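Free methionine-R-sulfoxide reductase (Saccharomyces cerevisiae, PDB 1F5M) catalyses the thioredoxin-dependent reduction of free L-methionine (R)-S-oxide to methionine and takes part in protection against oxidative stress. Local coordinates at residues 40-45 and 82-87; 51-56 and 67-72; 62-67 and 156-161; 106-111 and 142-147; 146-151 and 164-169. All blocks are in the same frame, centred on the assembly; numbering follows the deposited sequence.

Interaction 1: residues 40-45 and 82-87; sequences VNWVCN and LGPFQG
Trp42, Val43 and Pro84 make a small apolar contact. It joins the first turn of helix 42-59 to strand 79-85, at Pro84, on a face of the GAF-domain sheet. The pyrrolidine ring of Pro84 meets both Trp42 and Val43. Its CD lies at the edge of the Trp42 indole, near the ring plane, 4.0 Å from CZ3. The two side chains cross at about a right angle. Trp42 CG stands between its own backbone N and carbonyl carbon (chi1 71°). From there the six-membered end of the indole reaches the proline. Val43 CG2 packs on one indole face, 3.6 Å above the plane and toward the rim. The other branch of Val43, CG1, meets Pro84 CG at 4.2 Å. Asn41 is the N-cap of the helix. Its OD1 accepts from Cys44 N at 2.9 Å, in the carbonyl plane and with an N-H...O angle of 167°. Beyond the two segments, the Trp42 ring stacks with Phe179. Ser47 of the second subunit makes a weak hydrogen bond to Gly83 O. Between side chains the contact is apolar, with Val43 O also 3.9 Å from Pro84 CG. This implies that burial holds helix to strand, while the Asn41 cap bond satisfies a backbone N-H at the helix start.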
# COMPACT_ATOMS: atom_id res chain seq x y z
N VAL B 40 1.99 -16.98 3.64
CA VAL B 40 1.73 -16.98 2.22
C VAL B 40 0.70 -15.90 1.89
O VAL B 40 0.44 -15.64 0.73
CB VAL B 40 1.20 -18.37 1.72
CG1 VAL B 40 2.20 -19.49 2.14
CG2 VAL B 40 -0.20 -18.66 2.28
N ASN B 41 0.14 -15.26 2.91
CA ASN B 41 -0.86 -14.21 2.66
C ASN B 41 -0.35 -13.22 1.62
O ASN B 41 0.63 -12.47 1.84
CB ASN B 41 -1.24 -13.47 3.95
CG ASN B 41 -2.40 -12.53 3.73
OD1 ASN B 41 -2.22 -11.39 3.27
ND2 ASN B 41 -3.61 -13.01 4.00
N TRP B 42 -1.02 -13.16 0.48
CA TRP B 42 -0.49 -12.30 -0.56
C TRP B 42 -0.63 -10.85 -0.36
O TRP B 42 0.21 -10.09 -0.88
CB TRP B 42 -1.02 -12.66 -1.95
CG TRP B 42 -2.45 -12.34 -2.20
CD1 TRP B 42 -3.50 -13.21 -2.19
CD2 TRP B 42 -2.99 -11.07 -2.62
NE1 TRP B 42 -4.65 -12.57 -2.59
CE2 TRP B 42 -4.36 -11.26 -2.86
CE3 TRP B 42 -2.43 -9.80 -2.83
CZ2 TRP B 42 -5.20 -10.22 -3.30
CZ3 TRP B 42 -3.27 -8.76 -3.27
CH2 TRP B 42 -4.64 -8.99 -3.50
N VAL B 43 -1.64 -10.44 0.41
CA VAL B 43 -1.80 -9.00 0.61
C VAL B 43 -0.66 -8.50 1.47
O VAL B 43 -0.08 -7.46 1.20
CB VAL B 43 -3.17 -8.64 1.31
CG1 VAL B 43 -3.24 -7.12 1.54
CG2 VAL B 43 -4.35 -9.04 0.41
N CYS B 44 -0.36 -9.22 2.54
CA CYS B 44 0.71 -8.83 3.43
C CYS B 44 2.04 -8.75 2.68
O CYS B 44 2.82 -7.79 2.84
CB CYS B 44 0.81 -9.85 4.57
SG CYS B 44 2.37 -9.95 5.44
N ASN B 45 2.30 -9.79 1.91
CA ASN B 45 3.54 -9.90 1.17
C ASN B 45 3.66 -8.83 0.07
O ASN B 45 4.73 -8.25 -0.08
CB ASN B 45 3.69 -11.30 0.59
CG ASN B 45 3.94 -12.36 1.67
OD1 ASN B 45 4.42 -12.05 2.75
ND2 ASN B 45 3.59 -13.62 1.38
N LEU B 82 -6.86 -3.71 -8.66
CA LEU B 82 -5.87 -2.93 -7.90
C LEU B 82 -5.48 -3.62 -6.58
O LEU B 82 -6.37 -3.98 -5.80
CB LEU B 82 -6.45 -1.55 -7.56
CG LEU B 82 -5.53 -0.31 -7.47
CD1 LEU B 82 -6.08 0.66 -6.46
CD2 LEU B 82 -4.14 -0.67 -7.18
N GLY B 83 -4.17 -3.78 -6.36
CA GLY B 83 -3.62 -4.39 -5.16
C GLY B 83 -2.79 -3.33 -4.42
O GLY B 83 -2.90 -2.14 -4.75
N PRO B 84 -1.97 -3.72 -3.42
CA PRO B 84 -1.13 -2.80 -2.64
C PRO B 84 -0.14 -1.97 -3.44
O PRO B 84 0.51 -2.46 -4.41
CB PRO B 84 -0.40 -3.72 -1.65
CG PRO B 84 -1.36 -4.88 -1.48
CD PRO B 84 -1.85 -5.09 -2.92
N PHE B 85 -0.00 -0.71 -3.03
CA PHE B 85 0.91 0.17 -3.73
C PHE B 85 1.37 1.32 -2.88
O PHE B 85 0.77 1.64 -1.84
CB PHE B 85 0.22 0.75 -4.98
CG PHE B 85 -0.90 1.76 -4.67
CD1 PHE B 85 -0.61 3.11 -4.44
CD2 PHE B 85 -2.23 1.33 -4.56
CE1 PHE B 85 -1.65 4.04 -4.10
CE2 PHE B 85 -3.27 2.22 -4.23
CZ PHE B 85 -2.98 3.59 -4.00
N GLN B 86 2.46 1.93 -3.29
CA GLN B 86 2.96 3.17 -2.66
C GLN B 86 2.76 4.23 -3.74
O GLN B 86 3.10 4.04 -4.93
CB GLN B 86 4.46 3.12 -2.29
CG GLN B 86 4.88 1.99 -1.41
CD GLN B 86 4.28 2.09 -0.01
OE1 GLN B 86 3.79 1.09 0.53
NE2 GLN B 86 4.32 3.27 0.59
N GLY B 87 2.22 5.38 -3.36
CA GLY B 87 2.00 6.43 -4.35
C GLY B 87 0.61 7.06 -4.27
O GLY B 87 -0.07 6.95 -3.25

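Interaction 2: residues 51-56 and 67-72; sequences SLIWHA and AGFYVT
Ile53, Trp54, Ala67 and Phe69 pack helix 42-59 on strand 64-72, a helix-on-sheet layer of the GAF fold. The two short segments run roughly antiparallel, at 147°, and their axes approach to 7.3 Å. That is close, and the small Ala67 sits at the nearest point. All contacts between the segments are apolar or van der Waals.

Aliphatic packing comes first. Ala67 CB points at the helix and meets Ile53 CG2 at 3.7 Å. The same methyl lies 4.2 Å from Trp54 CB. Ile53 uses both branches: CG2 is anti to the backbone N, beside the carbonyl carbon, and takes the alanine, while CG1 carries CD1 on to Phe69.

Two aromatic rings also take part. The Trp54 indole turns its edge to the strand, with Ala67 N near the ring plane, 4.1 Å from CE3. Phe69 also touches Ile148 and Leu46, so its ring joins two strands and the helix. On another side of the helix, Ser51 OG bonds to Gly87 O of the second subunit. The outer end of the Phe69 ring meets the helix obliquely, with CZ 3.9 Å from Ile53 CD1.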
# COMPACT_ATOMS: atom_id res chain seq x y z
N SER B 51 6.45 -1.36 -0.61
CA SER B 51 7.30 -0.42 0.12
C SER B 51 8.81 -0.60 -0.21
O SER B 51 9.57 0.37 -0.29
CB SER B 51 7.06 -0.63 1.61
OG SER B 51 7.83 0.26 2.34
N LEU B 52 9.24 -1.84 -0.41
CA LEU B 52 10.63 -2.18 -0.74
C LEU B 52 10.96 -1.52 -2.10
O LEU B 52 11.95 -0.76 -2.22
CB LEU B 52 10.80 -3.73 -0.85
CG LEU B 52 10.88 -4.49 0.49
CD1 LEU B 52 11.03 -6.02 0.29
CD2 LEU B 52 12.10 -3.93 1.27
N ILE B 53 10.08 -1.73 -3.07
CA ILE B 53 10.30 -1.21 -4.43
C ILE B 53 10.34 0.31 -4.43
O ILE B 53 11.25 0.91 -5.00
CB ILE B 53 9.19 -1.70 -5.36
CG1 ILE B 53 9.27 -3.23 -5.48
CG2 ILE B 53 9.30 -1.02 -6.75
CD1 ILE B 53 8.05 -3.84 -6.09
N TRP B 54 9.40 0.92 -3.72
CA TRP B 54 9.28 2.37 -3.67
C TRP B 54 10.58 2.99 -3.15
O TRP B 54 11.15 3.88 -3.78
CB TRP B 54 8.10 2.78 -2.71
CG TRP B 54 8.07 4.30 -2.51
CD1 TRP B 54 8.87 5.03 -1.67
CD2 TRP B 54 7.30 5.23 -3.24
NE1 TRP B 54 8.63 6.37 -1.85
CE2 TRP B 54 7.67 6.52 -2.81
CE3 TRP B 54 6.32 5.10 -4.25
CZ2 TRP B 54 7.09 7.70 -3.33
CZ3 TRP B 54 5.74 6.27 -4.78
CH2 TRP B 54 6.14 7.56 -4.31
N HIS B 55 11.02 2.54 -1.97
CA HIS B 55 12.22 3.08 -1.36
C HIS B 55 13.50 2.78 -2.14
O HIS B 55 14.40 3.62 -2.15
CB HIS B 55 12.33 2.59 0.07
CG HIS B 55 11.28 3.18 0.96
ND1 HIS B 55 11.38 4.46 1.49
CD2 HIS B 55 10.04 2.73 1.30
CE1 HIS B 55 10.25 4.77 2.11
NE2 HIS B 55 9.42 3.74 1.99
N ALA B 56 13.58 1.61 -2.74
CA ALA B 56 14.77 1.30 -3.56
C ALA B 56 14.90 2.32 -4.69
O ALA B 56 15.98 2.91 -4.91
CB ALA B 56 14.66 -0.10 -4.16
N ALA B 67 4.50 2.71 -7.11
CA ALA B 67 5.14 1.39 -7.13
C ALA B 67 4.15 0.49 -6.48
O ALA B 67 3.82 0.66 -5.28
CB ALA B 67 6.50 1.39 -6.37
N GLY B 68 3.69 -0.49 -7.24
CA GLY B 68 2.68 -1.36 -6.68
C GLY B 68 2.27 -2.52 -7.52
O GLY B 68 2.98 -2.92 -8.46
N PHE B 69 1.10 -3.06 -7.20
CA PHE B 69 0.59 -4.25 -7.87
C PHE B 69 -0.88 -4.27 -8.29
O PHE B 69 -1.72 -3.55 -7.70
CB PHE B 69 0.74 -5.49 -6.97
CG PHE B 69 2.14 -5.74 -6.45
CD1 PHE B 69 2.64 -4.99 -5.36
CD2 PHE B 69 2.98 -6.64 -7.11
CE1 PHE B 69 3.98 -5.13 -4.96
CE2 PHE B 69 4.34 -6.78 -6.70
CZ PHE B 69 4.82 -6.02 -5.63
N TYR B 70 -1.17 -5.14 -9.28
CA TYR B 70 -2.54 -5.44 -9.74
C TYR B 70 -2.55 -6.96 -9.70
O TYR B 70 -1.52 -7.57 -9.89
CB TYR B 70 -2.81 -4.96 -11.16
CG TYR B 70 -3.16 -3.49 -11.21
CD1 TYR B 70 -2.15 -2.51 -11.19
CD2 TYR B 70 -4.49 -3.07 -11.20
CE1 TYR B 70 -2.46 -1.18 -11.16
CE2 TYR B 70 -4.81 -1.70 -11.17
CZ TYR B 70 -3.80 -0.77 -11.15
OH TYR B 70 -4.10 0.60 -11.11
N VAL B 71 -3.70 -7.58 -9.46
CA VAL B 71 -3.70 -9.03 -9.37
C VAL B 71 -4.90 -9.47 -10.17
O VAL B 71 -5.89 -8.77 -10.27
CB VAL B 71 -3.85 -9.52 -7.90
CG1 VAL B 71 -2.67 -8.97 -7.03
CG2 VAL B 71 -5.19 -9.05 -7.35
N THR B 72 -4.79 -10.65 -10.76
CA THR B 72 -5.85 -11.15 -11.61
C THR B 72 -7.06 -11.45 -10.74
O THR B 72 -6.95 -12.11 -9.71
CB THR B 72 -5.37 -12.40 -12.39
OG1 THR B 72 -4.19 -12.05 -13.13
CG2 THR B 72 -6.44 -12.90 -13.38

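Interaction 3: residues 62-67 and 156-161; sequences VDINWA and EGFDHV
Val62 and Ile64 both touch the Phe158 ring, although an inverse gamma turn centred on Asp63 lies between them in sequence. In the GAF fold this contact joins residues 62-64, by strand 64-72, to the loop that leads into helix 160-176. Val62 CG1 is anti to the backbone N (chi1 174°), and that branch faces both Gly157 and Phe158. It lies 4.0 Å from Gly157 O, an apolar group against a polar one. The Phe158 ring reaches in with its outer end. Its CE2 is 4.5 Å from Val62 CG1, a loose approach. Its CZ is 4.3 Å from Ile64 CG2. Both methyls come to the ring obliquely.

Further on, Asn65 and Trp66 both face Asp151, a classic beta bulge in strand 64-72. Tyr57 of helix 42-59 touches Val62 and Ile64. Ile150 and Cys152 of the sheet also touch the Phe158 ring. Asp159 is the N-cap of helix 160-176. Its OD2 accepts from Val161 N at 2.8 Å, met on the anti side and 30° out of the carboxylate plane, with a bent N-H...O angle of 142°.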
# COMPACT_ATOMS: atom_id res chain seq x y z
N VAL B 62 15.58 7.74 -8.93
CA VAL B 62 14.67 7.67 -10.05
C VAL B 62 13.45 8.37 -9.42
O VAL B 62 13.00 8.00 -8.31
CB VAL B 62 14.34 6.19 -10.40
CG1 VAL B 62 13.26 6.15 -11.47
CG2 VAL B 62 15.61 5.49 -10.95
N ASP B 63 12.92 9.38 -10.10
CA ASP B 63 11.79 10.14 -9.54
C ASP B 63 10.47 9.40 -9.74
O ASP B 63 9.62 9.84 -10.51
CB ASP B 63 11.77 11.52 -10.20
CG ASP B 63 10.97 12.54 -9.44
OD1 ASP B 63 10.49 12.31 -8.30
OD2 ASP B 63 10.84 13.63 -9.99
N ILE B 64 10.30 8.26 -9.07
CA ILE B 64 9.07 7.50 -9.23
C ILE B 64 7.90 8.13 -8.45
O ILE B 64 8.12 8.87 -7.49
CB ILE B 64 9.25 6.02 -8.77
CG1 ILE B 64 9.59 5.98 -7.27
CG2 ILE B 64 10.36 5.35 -9.59
CD1 ILE B 64 9.26 4.69 -6.64
N ASN B 65 6.68 7.85 -8.91
CA ASN B 65 5.45 8.33 -8.31
C ASN B 65 4.50 7.18 -8.02
O ASN B 65 3.44 7.38 -7.44
CB ASN B 65 4.72 9.40 -9.16
CG ASN B 65 4.55 9.01 -10.62
OD1 ASN B 65 5.51 8.69 -11.31
ND2 ASN B 65 3.32 9.10 -11.12
N TRP B 66 4.88 5.96 -8.37
CA TRP B 66 3.99 4.86 -8.05
C TRP B 66 4.74 3.57 -8.11
O TRP B 66 5.57 3.37 -9.02
CB TRP B 66 2.84 4.80 -9.02
CG TRP B 66 1.60 4.24 -8.48
CD1 TRP B 66 0.62 4.94 -7.82
CD2 TRP B 66 1.12 2.89 -8.59
NE1 TRP B 66 -0.43 4.12 -7.53
CE2 TRP B 66 -0.16 2.86 -7.98
CE3 TRP B 66 1.64 1.72 -9.14
CZ2 TRP B 66 -0.94 1.71 -7.91
CZ3 TRP B 66 0.86 0.55 -9.08
CH2 TRP B 66 -0.42 0.56 -8.47
N ALA B 67 4.50 2.71 -7.11
CA ALA B 67 5.14 1.39 -7.13
C ALA B 67 4.15 0.49 -6.48
O ALA B 67 3.82 0.66 -5.28
CB ALA B 67 6.50 1.39 -6.37
N GLU B 156 11.89 7.85 -19.96
CA GLU B 156 13.05 6.98 -19.90
C GLU B 156 13.55 6.67 -18.49
O GLU B 156 14.76 6.66 -18.22
CB GLU B 156 14.20 7.61 -20.71
CG GLU B 156 13.90 7.80 -22.22
CD GLU B 156 14.67 9.00 -22.84
OE1 GLU B 156 14.26 9.48 -23.94
OE2 GLU B 156 15.67 9.49 -22.25
N GLY B 157 12.65 6.39 -17.58
CA GLY B 157 13.15 6.10 -16.24
C GLY B 157 13.63 4.68 -15.97
O GLY B 157 14.32 4.47 -14.99
N PHE B 158 13.30 3.72 -16.85
CA PHE B 158 13.65 2.30 -16.66
C PHE B 158 14.42 1.60 -17.79
O PHE B 158 14.34 2.01 -18.95
CB PHE B 158 12.37 1.51 -16.40
CG PHE B 158 11.52 2.11 -15.34
CD1 PHE B 158 10.41 2.88 -15.67
CD2 PHE B 158 11.85 1.93 -14.00
CE1 PHE B 158 9.61 3.48 -14.66
CE2 PHE B 158 11.09 2.53 -12.98
CZ PHE B 158 9.96 3.31 -13.31
N ASP B 159 15.13 0.52 -17.45
CA ASP B 159 15.90 -0.21 -18.45
C ASP B 159 15.86 -1.71 -18.15
O ASP B 159 15.18 -2.14 -17.20
CB ASP B 159 17.34 0.31 -18.46
CG ASP B 159 18.04 0.10 -17.13
OD1 ASP B 159 18.86 0.97 -16.73
OD2 ASP B 159 17.81 -0.93 -16.51
N HIS B 160 16.57 -2.52 -18.92
CA HIS B 160 16.50 -3.96 -18.69
C HIS B 160 17.11 -4.54 -17.41
O HIS B 160 16.93 -5.72 -17.13
CB HIS B 160 17.00 -4.71 -19.92
CG HIS B 160 16.03 -4.66 -21.05
ND1 HIS B 160 15.85 -3.54 -21.82
CD2 HIS B 160 15.10 -5.55 -21.46
CE1 HIS B 160 14.84 -3.73 -22.66
NE2 HIS B 160 14.37 -4.95 -22.45
N VAL B 161 17.87 -3.73 -16.65
CA VAL B 161 18.38 -4.20 -15.37
C VAL B 161 17.17 -4.19 -14.42
O VAL B 161 17.05 -5.03 -13.55
CB VAL B 161 19.45 -3.24 -14.77
CG1 VAL B 161 19.42 -3.30 -13.19
CG2 VAL B 161 20.84 -3.63 -15.28

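Interaction 4: residues 106-111 and 142-147; sequences STKETQ and GKTLGV
Lys108 stretches its side chain across Thr144 to the carbonyl of Gly142. It joins the end of helix 99-107 to the turn before strand 144-152, within the GAF domain. Lys108 is the first residue beyond the helix, and its phi is positive. Its CG sits beside the backbone N, anti to the carbonyl carbon (chi1 -56°). The chain is extended from there on. NZ donates to Gly142 O at 2.9 Å. The C=O...N angle is 153°, and the amine is tilted 24° from the carbonyl plane. CD and CE also run close to this oxygen, at 3.7 and 3.6 Å from Gly142 O, so the carbonyl meets the last part of the chain as well as its charge.

Thr144 OG1 lies beside Lys108 CG, and the two side chains cross at a slant. The distance between these two atoms is 3.6 Å, a van der Waals touch with a methylene. The hydroxyl has its polar partner elsewhere, at Ala105 O in the helix. Through this bond Thr144 links strand 144-152 to helix 99-107.

Within the first segment, Thr107 OG1 accepts from Glu109 N at 3.1 Å, an ST turn that shapes the exit from the helix. The exposed ammonium of Lys108, probably charged, gives one hydrogen bond to a backbone carbonyl, and the rest of the contact is methylene packing.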
# COMPACT_ATOMS: atom_id res chain seq x y z
N SER B 106 -1.76 -9.71 -20.74
CA SER B 106 -2.17 -10.53 -21.89
C SER B 106 -0.97 -11.18 -22.64
O SER B 106 -1.03 -12.36 -23.02
CB SER B 106 -2.98 -9.68 -22.87
OG SER B 106 -2.21 -8.56 -23.26
N THR B 107 0.10 -10.41 -22.85
CA THR B 107 1.27 -10.92 -23.58
C THR B 107 2.23 -11.72 -22.71
O THR B 107 3.08 -12.45 -23.22
CB THR B 107 2.10 -9.77 -24.22
OG1 THR B 107 2.81 -9.06 -23.20
CG2 THR B 107 1.22 -8.80 -24.98
N LYS B 108 2.06 -11.59 -21.39
CA LYS B 108 2.94 -12.21 -20.40
C LYS B 108 4.38 -11.75 -20.58
O LYS B 108 5.33 -12.45 -20.23
CB LYS B 108 2.87 -13.72 -20.44
CG LYS B 108 1.45 -14.22 -20.27
CD LYS B 108 1.43 -15.75 -20.22
CE LYS B 108 0.04 -16.31 -20.40
NZ LYS B 108 0.20 -17.81 -20.38
N GLU B 109 4.55 -10.54 -21.10
CA GLU B 109 5.89 -10.02 -21.31
C GLU B 109 6.03 -8.67 -20.63
O GLU B 109 5.12 -7.86 -20.67
CB GLU B 109 6.17 -9.81 -22.80
CG GLU B 109 6.29 -11.05 -23.63
CD GLU B 109 7.49 -11.87 -23.23
OE1 GLU B 109 8.56 -11.28 -22.91
OE2 GLU B 109 7.37 -13.11 -23.25
N THR B 110 7.19 -8.42 -20.04
CA THR B 110 7.51 -7.15 -19.39
C THR B 110 7.40 -6.02 -20.40
O THR B 110 7.85 -6.12 -21.56
CB THR B 110 8.92 -7.19 -18.80
OG1 THR B 110 8.91 -8.12 -17.71
CG2 THR B 110 9.44 -5.77 -18.29
N GLN B 111 6.78 -4.95 -19.96
CA GLN B 111 6.64 -3.79 -20.79
C GLN B 111 7.55 -2.72 -20.20
O GLN B 111 7.46 -2.41 -19.01
CB GLN B 111 5.18 -3.34 -20.79
CG GLN B 111 4.19 -4.45 -21.26
CD GLN B 111 4.33 -4.76 -22.76
OE1 GLN B 111 4.15 -3.88 -23.59
NE2 GLN B 111 4.63 -6.02 -23.10
N GLY B 142 1.96 -21.22 -15.34
CA GLY B 142 2.25 -20.34 -16.47
C GLY B 142 1.21 -19.27 -16.80
O GLY B 142 1.25 -18.63 -17.86
N LYS B 143 0.26 -19.03 -15.90
CA LYS B 143 -0.74 -18.01 -16.16
C LYS B 143 -0.36 -16.71 -15.43
O LYS B 143 0.45 -16.74 -14.52
CB LYS B 143 -2.10 -18.51 -15.70
CG LYS B 143 -2.51 -19.85 -16.34
CD LYS B 143 -3.97 -20.14 -16.05
CE LYS B 143 -4.52 -21.32 -16.89
NZ LYS B 143 -6.03 -21.49 -16.84
N THR B 144 -0.93 -15.58 -15.83
CA THR B 144 -0.64 -14.29 -15.17
C THR B 144 -1.41 -14.17 -13.82
O THR B 144 -2.65 -14.18 -13.81
CB THR B 144 -1.06 -13.12 -16.08
OG1 THR B 144 -0.27 -13.16 -17.29
CG2 THR B 144 -0.91 -11.77 -15.35
N LEU B 145 -0.69 -14.09 -12.71
CA LEU B 145 -1.32 -13.96 -11.38
C LEU B 145 -1.59 -12.47 -11.07
O LEU B 145 -2.49 -12.11 -10.30
CB LEU B 145 -0.37 -14.56 -10.34
CG LEU B 145 -0.15 -16.08 -10.45
CD1 LEU B 145 0.77 -16.58 -9.33
CD2 LEU B 145 -1.50 -16.75 -10.33
N GLY B 146 -0.77 -11.61 -11.68
CA GLY B 146 -0.89 -10.17 -11.51
C GLY B 146 0.33 -9.49 -12.12
O GLY B 146 1.13 -10.12 -12.82
N VAL B 147 0.48 -8.20 -11.87
CA VAL B 147 1.64 -7.49 -12.41
C VAL B 147 2.26 -6.60 -11.36
O VAL B 147 1.61 -6.23 -10.36
CB VAL B 147 1.28 -6.57 -13.60
CG1 VAL B 147 0.63 -7.36 -14.74
CG2 VAL B 147 0.35 -5.46 -13.12

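Interaction 5: residues 146-151 and 164-169; sequences GVIDID and EFLEKL
Ile148, Ile150, Leu166 and Leu169 pack strand 144-152 against helix 160-176. The segments run at 144° to each other, with axes 9.8 Å apart at their closest. This is helix-on-sheet packing in the core of the GAF domain.

Methyl-to-methyl contacts make up most of it. Ile150 CD1 meets Leu166 CD1 at 3.8 Å, and the two side chains approach at a slant. The other branch of Leu166, CD2, lies 4.3 Å from Ile148 CG2. Leu166 is thus forked over two strand residues. Ile148 CD1 reaches past it to Leu169 CD2, also at 4.3 Å. It gets there because CG1 stands anti to the carbonyl carbon (chi1 -55°) and CD1 extends the chain.

One contact is with the helix backbone: Ile148 CD1 lies 3.7 Å from Leu166 O. Ile53 of helix 42-59 touches Ile148, Ile150 and Leu169, so two helices share this apolar layer. The four buried aliphatic side chains imply that hydrophobic burial and van der Waals contact hold helix 160-176 to the sheet.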
# COMPACT_ATOMS: atom_id res chain seq x y z
N GLY B 146 -0.77 -11.61 -11.68
CA GLY B 146 -0.89 -10.17 -11.51
C GLY B 146 0.33 -9.49 -12.12
O GLY B 146 1.13 -10.12 -12.82
N VAL B 147 0.48 -8.20 -11.87
CA VAL B 147 1.64 -7.49 -12.41
C VAL B 147 2.26 -6.60 -11.36
O VAL B 147 1.61 -6.23 -10.36
CB VAL B 147 1.28 -6.57 -13.60
CG1 VAL B 147 0.63 -7.36 -14.74
CG2 VAL B 147 0.35 -5.46 -13.12
N ILE B 148 3.53 -6.30 -11.57
CA ILE B 148 4.28 -5.38 -10.74
C ILE B 148 4.33 -4.15 -11.63
O ILE B 148 4.75 -4.23 -12.79
CB ILE B 148 5.71 -5.86 -10.48
CG1 ILE B 148 5.70 -7.28 -9.89
CG2 ILE B 148 6.40 -4.90 -9.56
CD1 ILE B 148 7.10 -7.79 -9.55
N ASP B 149 3.90 -3.01 -11.08
CA ASP B 149 3.80 -1.77 -11.84
C ASP B 149 4.53 -0.59 -11.17
O ASP B 149 4.28 -0.23 -9.97
CB ASP B 149 2.28 -1.46 -11.99
CG ASP B 149 1.97 -0.29 -12.95
OD1 ASP B 149 2.84 0.18 -13.71
OD2 ASP B 149 0.79 0.15 -12.97
N ILE B 150 5.45 0.00 -11.90
CA ILE B 150 6.15 1.20 -11.38
C ILE B 150 6.00 2.38 -12.32
O ILE B 150 6.28 2.24 -13.55
CB ILE B 150 7.65 0.93 -11.20
CG1 ILE B 150 7.85 -0.39 -10.45
CG2 ILE B 150 8.31 2.07 -10.46
CD1 ILE B 150 9.35 -0.70 -10.12
N ASP B 151 5.59 3.55 -11.80
CA ASP B 151 5.43 4.75 -12.67
C ASP B 151 6.57 5.73 -12.33
O ASP B 151 7.00 5.80 -11.17
CB ASP B 151 4.14 5.55 -12.40
CG ASP B 151 2.90 4.86 -12.88
OD1 ASP B 151 2.96 3.68 -13.25
OD2 ASP B 151 1.82 5.50 -12.86
N GLU B 164 15.21 -7.25 -15.20
CA GLU B 164 15.87 -8.44 -14.74
C GLU B 164 15.59 -8.63 -13.25
O GLU B 164 15.18 -9.73 -12.85
CB GLU B 164 17.39 -8.36 -14.98
CG GLU B 164 18.10 -9.65 -14.63
CD GLU B 164 19.54 -9.68 -15.12
OE1 GLU B 164 19.90 -10.73 -15.66
OE2 GLU B 164 20.29 -8.68 -14.99
N PHE B 165 15.79 -7.59 -12.45
CA PHE B 165 15.52 -7.73 -11.01
C PHE B 165 14.04 -7.87 -10.70
O PHE B 165 13.66 -8.62 -9.79
CB PHE B 165 16.10 -6.56 -10.20
CG PHE B 165 17.57 -6.77 -9.78
CD1 PHE B 165 18.62 -6.13 -10.47
CD2 PHE B 165 17.90 -7.64 -8.72
CE1 PHE B 165 19.98 -6.34 -10.11
CE2 PHE B 165 19.27 -7.88 -8.35
CZ PHE B 165 20.31 -7.23 -9.04
N LEU B 166 13.17 -7.18 -11.44
CA LEU B 166 11.75 -7.30 -11.10
C LEU B 166 11.21 -8.66 -11.52
O LEU B 166 10.26 -9.15 -10.91
CB LEU B 166 10.93 -6.20 -11.74
CG LEU B 166 11.20 -4.80 -11.21
CD1 LEU B 166 10.44 -3.77 -12.08
CD2 LEU B 166 10.72 -4.70 -9.78
N GLU B 167 11.79 -9.28 -12.56
CA GLU B 167 11.29 -10.60 -12.95
C GLU B 167 11.76 -11.62 -11.92
O GLU B 167 11.11 -12.63 -11.75
CB GLU B 167 11.73 -11.00 -14.38
CG GLU B 167 10.98 -10.17 -15.44
CD GLU B 167 11.08 -10.71 -16.86
OE1 GLU B 167 12.04 -11.46 -17.14
OE2 GLU B 167 10.20 -10.37 -17.70
N LYS B 168 12.87 -11.37 -11.22
CA LYS B 168 13.32 -12.31 -10.20
C LYS B 168 12.36 -12.18 -9.01
O LYS B 168 11.97 -13.17 -8.39
CB LYS B 168 14.70 -11.96 -9.69
CG LYS B 168 15.84 -12.39 -10.60
CD LYS B 168 17.17 -11.74 -10.13
CE LYS B 168 18.31 -12.19 -11.04
NZ LYS B 168 19.60 -11.51 -10.72
N LEU B 169 11.98 -10.93 -8.75
CA LEU B 169 11.08 -10.63 -7.64
C LEU B 169 9.71 -11.25 -7.86
O LEU B 169 9.08 -11.71 -6.91
CB LEU B 169 10.91 -9.11 -7.47
CG LEU B 169 9.95 -8.67 -6.34
CD1 LEU B 169 10.46 -9.19 -4.98
CD2 LEU B 169 9.87 -7.13 -6.32

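In the fold
From the N terminus, helix 42-59 opens interactions 1 and 2. Interaction 2 closes the short loop to strand 64-72 and is nested inside the loop that interaction 1 closes at strand 79-85. Interaction 3 starts on strand 64-72, shares Ala67 with interaction 2, and crosses interactions 1, 2 and 5. Its long loop ends before helix 160-176 and encloses interaction 4, which brings helix 99-107 to strand 144-152. Interaction 5 begins on that strand, sharing Gly146 and Val147, and closes on helix 160-176. Strands 79-85, 64-72 and 144-152 are neighbours in one antiparallel sheet, so all five contacts meet it. Interactions 1 and 2 also touch the second subunit.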